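Local coordinates for protein 6-phosphogluconate dehydrogenase, NAD-binding (PDB 6SMT) that reduces imines with S selectivity, binding NADPH in a Rossmann-type domain and pairing with a second subunit through long C-terminal helices, at residues Q146-F149 against D150-R153; V155-L159 against G160-W164; D181-W184 against T185-G189; F190-A193 against L194-R198. All coordinates share one frame; numbering follows the deposited sequence. Where two conformers were deposited one is given.

Contact 1 (Q146-F149 against D150-R153); sequences QALF and DEHR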
loop_
_atom_site.group_PDB
_atom_site.type_symbol
_atom_site.label_atom_id
_atom_site.label_comp_id
_atom_site.label_asym_id
_atom_site.label_seq_id
_atom_site.Cartn_x
_atom_site.Cartn_y
_atom_site.Cartn_z
ATOM N N GLN B 146 -31.638 1.634 8.487
ATOM C CA GLN B 146 -30.967 1.855 9.785
ATOM C C GLN B 146 -31.605 1.042 10.874
ATOM O O GLN B 146 -30.901 0.376 11.643
ATOM C CB GLN B 146 -30.888 3.320 10.185
ATOM C CG GLN B 146 -29.930 3.524 11.351
ATOM C CD GLN B 146 -29.722 4.996 11.672
ATOM O OE1 GLN B 146 -30.401 5.871 11.096
ATOM N NE2 GLN B 146 -28.829 5.261 12.615
ATOM N N ALA B 147 -32.913 0.958 10.898
ATOM C CA ALA B 147 -33.580 0.217 11.977
ATOM C C ALA B 147 -33.278 -1.249 11.893
ATOM O O ALA B 147 -33.273 -1.916 12.926
ATOM C CB ALA B 147 -35.081 0.407 11.823
ATOM N N LEU B 148 -33.079 -1.770 10.687
ATOM C CA LEU B 148 -32.804 -3.212 10.503
ATOM C C LEU B 148 -31.381 -3.488 10.974
ATOM O O LEU B 148 -31.117 -4.509 11.673
ATOM C CB LEU B 148 -33.008 -3.539 9.027
ATOM C CG LEU B 148 -32.745 -4.978 8.646
ATOM C CD1 LEU B 148 -33.759 -5.842 9.354
ATOM C CD2 LEU B 148 -32.879 -5.111 7.131
ATOM N N PHE B 149 -30.411 -2.624 10.666
ATOM C CA PHE B 149 -29.082 -2.733 11.253
ATOM C C PHE B 149 -29.183 -2.726 12.796
ATOM O O PHE B 149 -28.586 -3.533 13.448
ATOM C CB PHE B 149 -28.202 -1.616 10.725
ATOM C CG PHE B 149 -26.884 -1.540 11.425
ATOM C CD1 PHE B 149 -25.838 -2.403 11.113
ATOM C CD2 PHE B 149 -26.661 -0.562 12.360
ATOM C CE1 PHE B 149 -24.628 -2.331 11.785
ATOM C CE2 PHE B 149 -25.466 -0.446 13.001
ATOM C CZ PHE B 149 -24.459 -1.360 12.752
ATOM N N ASP B 150 -29.941 -1.781 13.326
ATOM C CA ASP B 150 -30.038 -1.677 14.798
ATOM C C ASP B 150 -30.651 -2.954 15.392
ATOM O O ASP B 150 -30.204 -3.364 16.494
ATOM C CB ASP B 150 -30.871 -0.443 15.164
ATOM C CG ASP B 150 -30.200 0.843 14.729
ATOM O OD1 ASP B 150 -28.945 0.936 14.663
ATOM O OD2 ASP B 150 -30.940 1.818 14.570
ATOM N N GLU B 151 -31.615 -3.544 14.744
ATOM C CA GLU B 151 -32.315 -4.790 15.170
ATOM C C GLU B 151 -31.300 -5.908 15.360
ATOM O O GLU B 151 -31.444 -6.732 16.296
ATOM C CB GLU B 151 -33.411 -5.195 14.204
ATOM C CG GLU B 151 -34.045 -6.551 14.466
ATOM C CD GLU B 151 -35.208 -6.900 13.542
ATOM O OE1 GLU B 151 -35.700 -5.984 12.805
ATOM O OE2 GLU B 151 -35.611 -8.074 13.575
ATOM N N HIS B 152 -30.282 -6.011 14.480
ATOM C CA HIS B 152 -29.359 -7.170 14.408
ATOM C C HIS B 152 -27.970 -6.840 14.960
ATOM O O HIS B 152 -27.173 -7.725 15.045
ATOM C CB HIS B 152 -29.253 -7.668 12.952
ATOM C CG HIS B 152 -30.568 -8.203 12.527
ATOM N ND1 HIS B 152 -31.094 -9.380 13.125
ATOM C CD2 HIS B 152 -31.494 -7.779 11.624
ATOM C CE1 HIS B 152 -32.321 -9.572 12.599
ATOM N NE2 HIS B 152 -32.550 -8.640 11.661
ATOM N N ARG B 153 -27.710 -5.612 15.357
ATOM C CA ARG B 153 -26.363 -5.109 15.746
ATOM C C ARG B 153 -25.880 -5.920 16.928
ATOM O O ARG B 153 -24.682 -6.145 16.968
ATOM C CB ARG B 153 -26.498 -3.616 16.143
ATOM C CG ARG B 153 -25.180 -2.948 16.483
ATOM C CD ARG B 153 -25.346 -1.571 17.089
ATOM N NE ARG B 153 -24.301 -0.697 16.561
ATOM C CZ ARG B 153 -22.994 -0.892 16.730
ATOM N NH1 ARG B 153 -22.553 -1.878 17.477
ATOM N NH2 ARG B 153 -22.112 -0.078 16.165
HETATM O O HOH W 1 -27.481 3.072 13.845
#
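With CG of Phe149 trans to its own backbone N (chi1 172°) and CG of Arg153 likewise trans (chi1 -176°), ring and arginine chain lean together one helical turn apart; the bend of Arg153 at its third torsion sets NE 3.8 Å from Phe149 CE2. The guanidinium plane stands 78° from the ring plane, far from a parallel stack, and Arg153 NH1 goes on to a salt bridge with Asp157. Asp150 has its carboxylate folded back beside its own N, where OD1 lies 3.6 Å from Phe149 CD2. A water bridges the next pair: it accepts from Gln146 NE2 at 2.8 Å and donates to Asp150 OD1 at 2.7 Å. Leu148 CD1 meets the edge of the His152 imidazole in its plane, 3.7 Å from CD2, while His152 NE2 bonds Thr95. Glu151 OE1 forms a salt bridge with Arg120. The backbone bond from Asp150 N to Gln146 O (2.9 Å) is regular, whereas His152 N is shared between Leu148 O and Phe149 O. Gln146-Asp150, Leu148-His152 and Phe149-Arg153 are the i to i+4 pairs of the crossover helix in the beta-alpha-beta unit that extends the NAD-binding sheet.

Contact 2 (V155-L159 against G160-W164); sequences VLDTL and GQLTW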
loop_
_atom_site.group_PDB
_atom_site.type_symbol
_atom_site.label_atom_id
_atom_site.label_comp_id
_atom_site.label_asym_id
_atom_site.label_seq_id
_atom_site.Cartn_x
_atom_site.Cartn_y
_atom_site.Cartn_z
ATOM N N VAL B 155 -26.271 -9.202 17.742
ATOM C CA VAL B 155 -25.653 -10.432 17.182
ATOM C C VAL B 155 -24.404 -10.030 16.412
ATOM O O VAL B 155 -23.333 -10.636 16.549
ATOM C CB VAL B 155 -26.666 -11.204 16.351
ATOM C CG1 VAL B 155 -26.021 -12.216 15.437
ATOM C CG2 VAL B 155 -27.665 -11.815 17.310
ATOM N N LEU B 156 -24.514 -9.041 15.533
ATOM C CA LEU B 156 -23.403 -8.753 14.592
ATOM C C LEU B 156 -22.183 -8.281 15.400
ATOM O O LEU B 156 -21.065 -8.409 14.910
ATOM C CB LEU B 156 -23.887 -7.696 13.597
ATOM C CG LEU B 156 -24.933 -8.163 12.562
ATOM C CD1 LEU B 156 -25.532 -7.023 11.820
ATOM C CD2 LEU B 156 -24.413 -9.211 11.620
ATOM N N ASP B 157 -22.375 -7.563 16.502
ATOM C CA ASP B 157 -21.228 -6.991 17.255
ATOM C C ASP B 157 -20.263 -8.063 17.735
ATOM O O ASP B 157 -19.115 -7.703 17.956
ATOM C CB ASP B 157 -21.727 -6.308 18.529
ATOM C CG ASP B 157 -22.149 -4.864 18.382
ATOM O OD1 ASP B 157 -21.617 -4.183 17.463
ATOM O OD2 ASP B 157 -23.038 -4.431 19.166
ATOM N N THR B 158 -20.677 -9.345 17.766
ATOM C CA THR B 158 -19.760 -10.418 18.147
ATOM C C THR B 158 -18.734 -10.649 17.020
ATOM O O THR B 158 -17.712 -11.259 17.295
ATOM C CB THR B 158 -20.505 -11.727 18.464
ATOM O OG1 THR B 158 -21.107 -12.289 17.316
ATOM C CG2 THR B 158 -21.652 -11.542 19.420
ATOM N N LEU B 159 -18.950 -10.117 15.815
ATOM C CA LEU B 159 -18.001 -10.430 14.712
ATOM C C LEU B 159 -16.863 -9.422 14.652
ATOM O O LEU B 159 -15.780 -9.737 14.110
ATOM C CB LEU B 159 -18.783 -10.374 13.411
ATOM C CG LEU B 159 -19.930 -11.361 13.244
ATOM C CD1 LEU B 159 -20.672 -11.050 11.986
ATOM C CD2 LEU B 159 -19.330 -12.783 13.372
ATOM N N GLY B 160 -17.080 -8.214 15.166
ATOM C CA GLY B 160 -16.100 -7.144 14.935
ATOM C C GLY B 160 -16.681 -5.766 15.161
ATOM O O GLY B 160 -17.808 -5.641 15.644
ATOM N N GLN B 161 -15.921 -4.743 14.902
ATOM C CA GLN B 161 -16.395 -3.370 14.893
ATOM C C GLN B 161 -17.254 -3.134 13.657
ATOM O O GLN B 161 -16.890 -3.634 12.570
ATOM C CB GLN B 161 -15.249 -2.350 14.891
ATOM C CG GLN B 161 -14.361 -2.566 16.108
ATOM C CD GLN B 161 -13.540 -1.370 16.494
ATOM O OE1 GLN B 161 -14.090 -0.276 16.696
ATOM N NE2 GLN B 161 -12.258 -1.622 16.703
ATOM N N LEU B 162 -18.437 -2.602 13.881
ATOM C CA LEU B 162 -19.429 -2.417 12.817
ATOM C C LEU B 162 -19.602 -0.967 12.459
ATOM O O LEU B 162 -19.536 -0.045 13.328
ATOM C CB LEU B 162 -20.763 -2.994 13.288
ATOM C CG LEU B 162 -20.761 -4.333 13.986
ATOM C CD1 LEU B 162 -22.200 -4.628 14.368
ATOM C CD2 LEU B 162 -20.140 -5.433 13.169
ATOM N N THR B 163 -19.782 -0.680 11.175
ATOM C CA THR B 163 -20.083 0.687 10.724
ATOM C C THR B 163 -21.258 0.646 9.766
ATOM O O THR B 163 -21.122 -0.058 8.750
ATOM C CB THR B 163 -18.922 1.383 9.976
ATOM O OG1 THR B 163 -17.757 1.332 10.807
ATOM C CG2 THR B 163 -19.248 2.838 9.679
ATOM N N TRP B 164 -22.339 1.357 10.082
ATOM C CA TRP B 164 -23.453 1.552 9.146
ATOM C C TRP B 164 -23.153 2.776 8.330
ATOM O O TRP B 164 -22.954 3.885 8.886
ATOM C CB TRP B 164 -24.778 1.574 9.911
ATOM C CG TRP B 164 -25.949 1.859 9.021
ATOM C CD1 TRP B 164 -26.639 0.915 8.347
ATOM C CD2 TRP B 164 -26.591 3.116 8.786
ATOM N NE1 TRP B 164 -27.683 1.488 7.688
ATOM C CE2 TRP B 164 -27.689 2.848 7.956
ATOM C CE3 TRP B 164 -26.331 4.414 9.214
ATOM C CZ2 TRP B 164 -28.574 3.848 7.539
ATOM C CZ3 TRP B 164 -27.160 5.420 8.736
ATOM C CH2 TRP B 164 -28.232 5.133 7.886
HETATM O O HOH W 2 -19.239 -1.866 16.550
HETATM O O HOH W 3 -19.062 -4.206 17.671
#
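Past Leu156 the backbone keeps helical angles through Leu159 and then breaks at Gly160 (phi 161°, psi -176°), a conformation suited to glycine because a CB would collide with the preceding carbonyl oxygen; a weak bond of 3.5 Å from Gly160 N to Asp157 O spans the break. Leu162 turns its side chain back onto the end of the helical segment. Its CD1 touches Leu156 CB at 3.6 Å and comes to 3.2 Å from Asp157 OD1, while the other branch, CD2, rests 3.6 Å from Leu156 O. The polar end of Asp157 is held mainly from elsewhere, by the salt bridge of OD1 to Arg153. One water donates to Asp157 OD1 at 2.6 Å and to Gly160 O at 2.8 Å; another accepts from Leu162 N and gives a weak bond to the same OD1. Thr158 OG1 donates to Val155 O at 2.9 Å, an oxygen that Thr158 N also uses. Leu159 packs on Leu25, Ala28 and Leu29 of helix 20-31 and on Ile140. Strand 161-164, entered through this turn, pairs with strand 139-143, and Leu162 touches Phe142 of that strand as well as Phe149 and Arg153 of helix 146-156.

Contact 3 (D181-W184 against T185-G189); sequences DLFW and TSVGG. With 2EH ((2S)-2-ethylhexan-1-ol), chain N.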
loop_
_atom_site.group_PDB
_atom_site.type_symbol
_atom_site.label_atom_id
_atom_site.label_comp_id
_atom_site.label_asym_id
_atom_site.label_seq_id
_atom_site.Cartn_x
_atom_site.Cartn_y
_atom_site.Cartn_z
ATOM N N ASP B 181 -9.575 -1.712 -3.707
ATOM C CA ASP B 181 -8.674 -1.117 -4.706
ATOM C C ASP B 181 -7.348 -0.757 -4.018
ATOM O O ASP B 181 -6.272 -1.196 -4.460
ATOM C CB ASP B 181 -9.372 0.063 -5.327
ATOM C CG ASP B 181 -8.621 0.919 -6.242
ATOM O OD1 ASP B 181 -7.481 0.533 -6.623
ATOM O OD2 ASP B 181 -9.176 1.963 -6.609
ATOM N N LEU B 182 -7.439 0.013 -2.952
ATOM C CA LEU B 182 -6.209 0.353 -2.168
ATOM C C LEU B 182 -5.500 -0.918 -1.747
ATOM O O LEU B 182 -4.265 -1.034 -1.894
ATOM C CB LEU B 182 -6.627 1.220 -1.006
ATOM C CG LEU B 182 -5.560 1.444 0.046
ATOM C CD1 LEU B 182 -4.369 2.146 -0.564
ATOM C CD2 LEU B 182 -6.097 2.138 1.250
ATOM N N PHE B 183 -6.231 -1.827 -1.132
ATOM C CA PHE B 183 -5.642 -3.025 -0.553
ATOM C C PHE B 183 -4.912 -3.865 -1.605
ATOM O O PHE B 183 -3.722 -4.207 -1.468
ATOM C CB PHE B 183 -6.697 -3.857 0.126
ATOM C CG PHE B 183 -6.151 -5.162 0.649
ATOM C CD1 PHE B 183 -5.316 -5.210 1.742
ATOM C CD2 PHE B 183 -6.401 -6.354 -0.019
ATOM C CE1 PHE B 183 -4.760 -6.415 2.160
ATOM C CE2 PHE B 183 -5.882 -7.561 0.407
ATOM C CZ PHE B 183 -5.058 -7.589 1.504
ATOM N N TRP B 184 -5.638 -4.277 -2.673
ATOM C CA TRP B 184 -5.023 -5.211 -3.643
ATOM C C TRP B 184 -3.917 -4.525 -4.415
ATOM O O TRP B 184 -2.968 -5.233 -4.836
ATOM C CB TRP B 184 -6.100 -5.808 -4.553
ATOM C CG TRP B 184 -6.963 -6.815 -3.854
ATOM C CD1 TRP B 184 -8.314 -6.708 -3.588
ATOM C CD2 TRP B 184 -6.535 -8.045 -3.232
ATOM N NE1 TRP B 184 -8.721 -7.790 -2.861
ATOM C CE2 TRP B 184 -7.683 -8.657 -2.677
ATOM C CE3 TRP B 184 -5.296 -8.719 -3.179
ATOM C CZ2 TRP B 184 -7.621 -9.862 -1.993
ATOM C CZ3 TRP B 184 -5.262 -9.911 -2.477
ATOM C CH2 TRP B 184 -6.406 -10.495 -1.928
ATOM N N THR B 185 -4.049 -3.226 -4.721
ATOM C CA THR B 185 -2.970 -2.524 -5.411
ATOM C C THR B 185 -1.717 -2.612 -4.554
ATOM O O THR B 185 -0.621 -2.871 -5.044
ATOM C CB THR B 185 -3.373 -1.122 -5.774
ATOM O OG1 THR B 185 -4.572 -1.148 -6.594
ATOM C CG2 THR B 185 -2.286 -0.430 -6.550
ATOM N N SER B 186 -1.895 -2.373 -3.245
ATOM C CA SER B 186 -0.768 -2.429 -2.287
ATOM C C SER B 186 -0.170 -3.832 -2.263
ATOM O O SER B 186 1.077 -3.984 -2.277
ATOM C CB SER B 186 -1.251 -1.967 -0.920
ATOM O OG SER B 186 -1.709 -0.608 -0.950
ATOM N N VAL B 187 -0.992 -4.874 -2.200
ATOM C CA VAL B 187 -0.540 -6.275 -2.224
ATOM C C VAL B 187 0.213 -6.528 -3.522
ATOM O O VAL B 187 1.254 -7.212 -3.500
ATOM C CB VAL B 187 -1.713 -7.251 -2.080
ATOM C CG1 VAL B 187 -1.343 -8.691 -2.439
ATOM C CG2 VAL B 187 -2.214 -7.123 -0.675
ATOM N N GLY B 188 -0.260 -6.064 -4.654
ATOM C CA GLY B 188 0.463 -6.195 -5.952
ATOM C C GLY B 188 1.830 -5.566 -5.855
ATOM O O GLY B 188 2.844 -6.186 -6.288
ATOM N N GLY B 189 1.924 -4.372 -5.278
ATOM C CA GLY B 189 3.214 -3.699 -5.058
ATOM C C GLY B 189 4.114 -4.517 -4.180
ATOM O O GLY B 189 5.334 -4.631 -4.444
HETATM C C7 2EH N . -9.609 -8.718 1.232
HETATM C C8 2EH N . -9.435 -7.662 3.503
HETATM C C9 2EH N . -9.685 -6.256 2.987
HETATM C C12 2EH N . -7.322 -10.595 2.292
HETATM C C7A 2EH N . -8.759 -8.561 2.492
HETATM O O7C 2EH N . -10.541 -9.796 1.148
HETATM C CBA 2EH N . -8.265 -9.833 3.130
HETATM C CCA 2EH N . -6.363 -11.431 3.042
HETATM C CCB 2EH N . -5.161 -11.744 2.158
HETATM O O HOH W 4 -5.506 0.904 -8.346
#
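Val187 is wedged against two aromatic side chains in the tightly packed half of this helical contact. Its CG2 sits over one face of the Phe183 ring, 3.9 Å from the centroid and 22° off the normal, a CH-pi contact, while CG1 approaches the edge of the Trp184 indole at 4.0 Å from CE3. Phe183 CE2 in turn lies over the centre of the Trp184 ring system. The opposite face of Phe183 receives 2-ethylhexanol, whose C7A is 3.7 Å from Phe183 CE2; Trp184 touches the ligand more loosely, at 4.0 Å from CZ2 to C7. Away from the ligand the contact turns polar and hydrated. Placed beside its own backbone N (chi1 -57°), Thr185 OG1 donates to Asp181 O at 2.7 Å, and Thr185 N reaches that oxygen from the other face of the carbonyl plane. In one of its two conformers Ser186 OG likewise donates to Leu182 O. A water joins Asp181 OD1 to Thr185 OG1, donating to both, and Asp181 OD2 bonds His192 of the second subunit. Such hydroxyl-to-i-4 carbonyl bonds are common in helices; here they lie on the helix whose Phe183 and Trp184 line the pocket holding 2-ethylhexanol.

Contact 4 (F190-A193 against L194-R198); sequences FGHA and LMVAR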
loop_
_atom_site.group_PDB
_atom_site.type_symbol
_atom_site.label_atom_id
_atom_site.label_comp_id
_atom_site.label_asym_id
_atom_site.label_seq_id
_atom_site.Cartn_x
_atom_site.Cartn_y
_atom_site.Cartn_z
ATOM N N PHE B 190 3.575 -5.049 -3.109
ATOM C CA PHE B 190 4.377 -5.815 -2.148
ATOM C C PHE B 190 4.949 -7.085 -2.757
ATOM O O PHE B 190 6.145 -7.403 -2.638
ATOM C CB PHE B 190 3.557 -6.167 -0.906
ATOM C CG PHE B 190 4.343 -6.977 0.090
ATOM C CD1 PHE B 190 5.365 -6.348 0.788
ATOM C CD2 PHE B 190 4.102 -8.322 0.266
ATOM C CE1 PHE B 190 6.108 -7.079 1.724
ATOM C CE2 PHE B 190 4.802 -9.014 1.224
ATOM C CZ PHE B 190 5.814 -8.425 1.893
ATOM N N GLY B 191 4.097 -7.846 -3.445
ATOM C CA GLY B 191 4.593 -9.090 -4.076
ATOM C C GLY B 191 5.630 -8.772 -5.141
ATOM O O GLY B 191 6.658 -9.501 -5.243
ATOM N N HIS B 192 5.493 -7.696 -5.892
ATOM C CA HIS B 192 6.463 -7.242 -6.894
ATOM C C HIS B 192 7.776 -6.886 -6.200
ATOM O O HIS B 192 8.871 -7.302 -6.645
ATOM C CB HIS B 192 5.845 -6.098 -7.675
ATOM C CG HIS B 192 6.684 -5.654 -8.789
ATOM N ND1 HIS B 192 7.661 -4.716 -8.622
ATOM C CD2 HIS B 192 6.681 -6.032 -10.077
ATOM C CE1 HIS B 192 8.242 -4.504 -9.836
ATOM N NE2 HIS B 192 7.669 -5.324 -10.692
ATOM N N ALA B 193 7.672 -6.122 -5.136
ATOM C CA ALA B 193 8.862 -5.700 -4.376
ATOM C C ALA B 193 9.632 -6.909 -3.900
ATOM O O ALA B 193 10.902 -6.873 -3.932
ATOM C CB ALA B 193 8.442 -4.841 -3.240
ATOM N N LEU B 194 8.965 -7.912 -3.345
ATOM C CA LEU B 194 9.690 -9.112 -2.894
ATOM C C LEU B 194 10.454 -9.725 -4.063
ATOM O O LEU B 194 11.587 -10.191 -3.831
ATOM C CB LEU B 194 8.745 -10.152 -2.296
ATOM C CG LEU B 194 8.103 -9.834 -0.978
ATOM C CD1 LEU B 194 7.353 -11.033 -0.453
ATOM C CD2 LEU B 194 9.092 -9.332 0.058
ATOM N N MET B 195 9.862 -9.796 -5.263
ATOM C CA MET B 195 10.534 -10.486 -6.381
ATOM C C MET B 195 11.750 -9.668 -6.794
ATOM O O MET B 195 12.824 -10.264 -7.126
ATOM C CB MET B 195 9.563 -10.641 -7.549
ATOM C CG MET B 195 8.463 -11.509 -7.251
ATOM S SD MET B 195 8.951 -13.216 -7.138
ATOM C CE MET B 195 8.915 -13.442 -8.923
ATOM N N VAL B 196 11.665 -8.347 -6.844
ATOM C CA VAL B 196 12.809 -7.511 -7.284
ATOM C C VAL B 196 13.864 -7.567 -6.184
ATOM O O VAL B 196 15.072 -7.690 -6.518
ATOM C CB VAL B 196 12.388 -6.089 -7.578
ATOM C CG1 VAL B 196 13.620 -5.251 -7.897
ATOM C CG2 VAL B 196 11.407 -6.069 -8.739
ATOM N N ALA B 197 13.517 -7.544 -4.928
ATOM C CA ALA B 197 14.479 -7.649 -3.804
ATOM C C ALA B 197 15.182 -9.001 -3.928
ATOM O O ALA B 197 16.468 -9.008 -3.765
ATOM C CB ALA B 197 13.762 -7.467 -2.499
ATOM N N ARG B 198 14.472 -10.080 -4.183
ATOM C CA ARG B 198 15.108 -11.421 -4.199
ATOM C C ARG B 198 16.132 -11.481 -5.311
ATOM O O ARG B 198 17.266 -12.049 -5.079
ATOM C CB ARG B 198 14.068 -12.529 -4.330
ATOM C CG ARG B 198 14.644 -13.912 -4.457
ATOM C CD ARG B 198 13.485 -14.866 -4.227
ATOM N NE ARG B 198 13.504 -15.409 -2.899
ATOM C CZ ARG B 198 12.686 -16.387 -2.504
ATOM N NH1 ARG B 198 11.739 -16.811 -3.317
ATOM N NH2 ARG B 198 12.926 -16.992 -1.382
#
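Ala197 N reaches Ala193 O at 2.9 Å and Leu194 N reaches Phe190 O at 3.0 Å, with an N-H...O angle of 165°: regular i to i+4 bonds of the long helix 171-199 of the C-terminal domain. Val196 N to His192 O is also 3.0 Å, whereas Met195 N to Gly191 O is longer, 3.2 Å, and bends to 150°. His192 ND1 is hydrogen-bonded to Asp181 of the second subunit and NE2 to Ser255, so both ring nitrogens are engaged where the helix meets its dimer partner. Val196 CG2, the branch beside the backbone N, approaches the imidazole at 3.7 Å from His192 CE1, the two side chains passing at a slant. Met195 folds its CG back to 3.4 Å from Gly191 O before its thioether turns away. On another flank Phe190 and Leu194 pack together and continue onto helix 204-231, Phe190 on Met208 and Leu194 on Leu207, while Phe222 of the second subunit stacks with the Phe190 ring. Leu194 lies across one face of that ring: CG stands 4.2 Å from its centroid, 21° off the normal, and CD1 comes to 3.7 Å from Phe190 CE2.

From the N terminus the four contacts run in series, none nested or crossed, each made by adjoining segments. Contacts 1 and 2 share helix 146-156 and touch directly, Gln146 CB lying 3.6 Å from Trp164 CZ2; contact 2 closes the turn from that helix into strand 161-164, completing the crossover from strand 139-143. The chain then enters helix 171-199, which carries contacts 3 and 4 on adjoining lengths, their centres 14 Å apart. Both touch the second subunit. The centres of contacts 2 and 3 lie about 25 Å apart. Between them, as strand 161-164 leads into helix 171-199, the series passes from the nucleotide-binding fold to the helical dimer region.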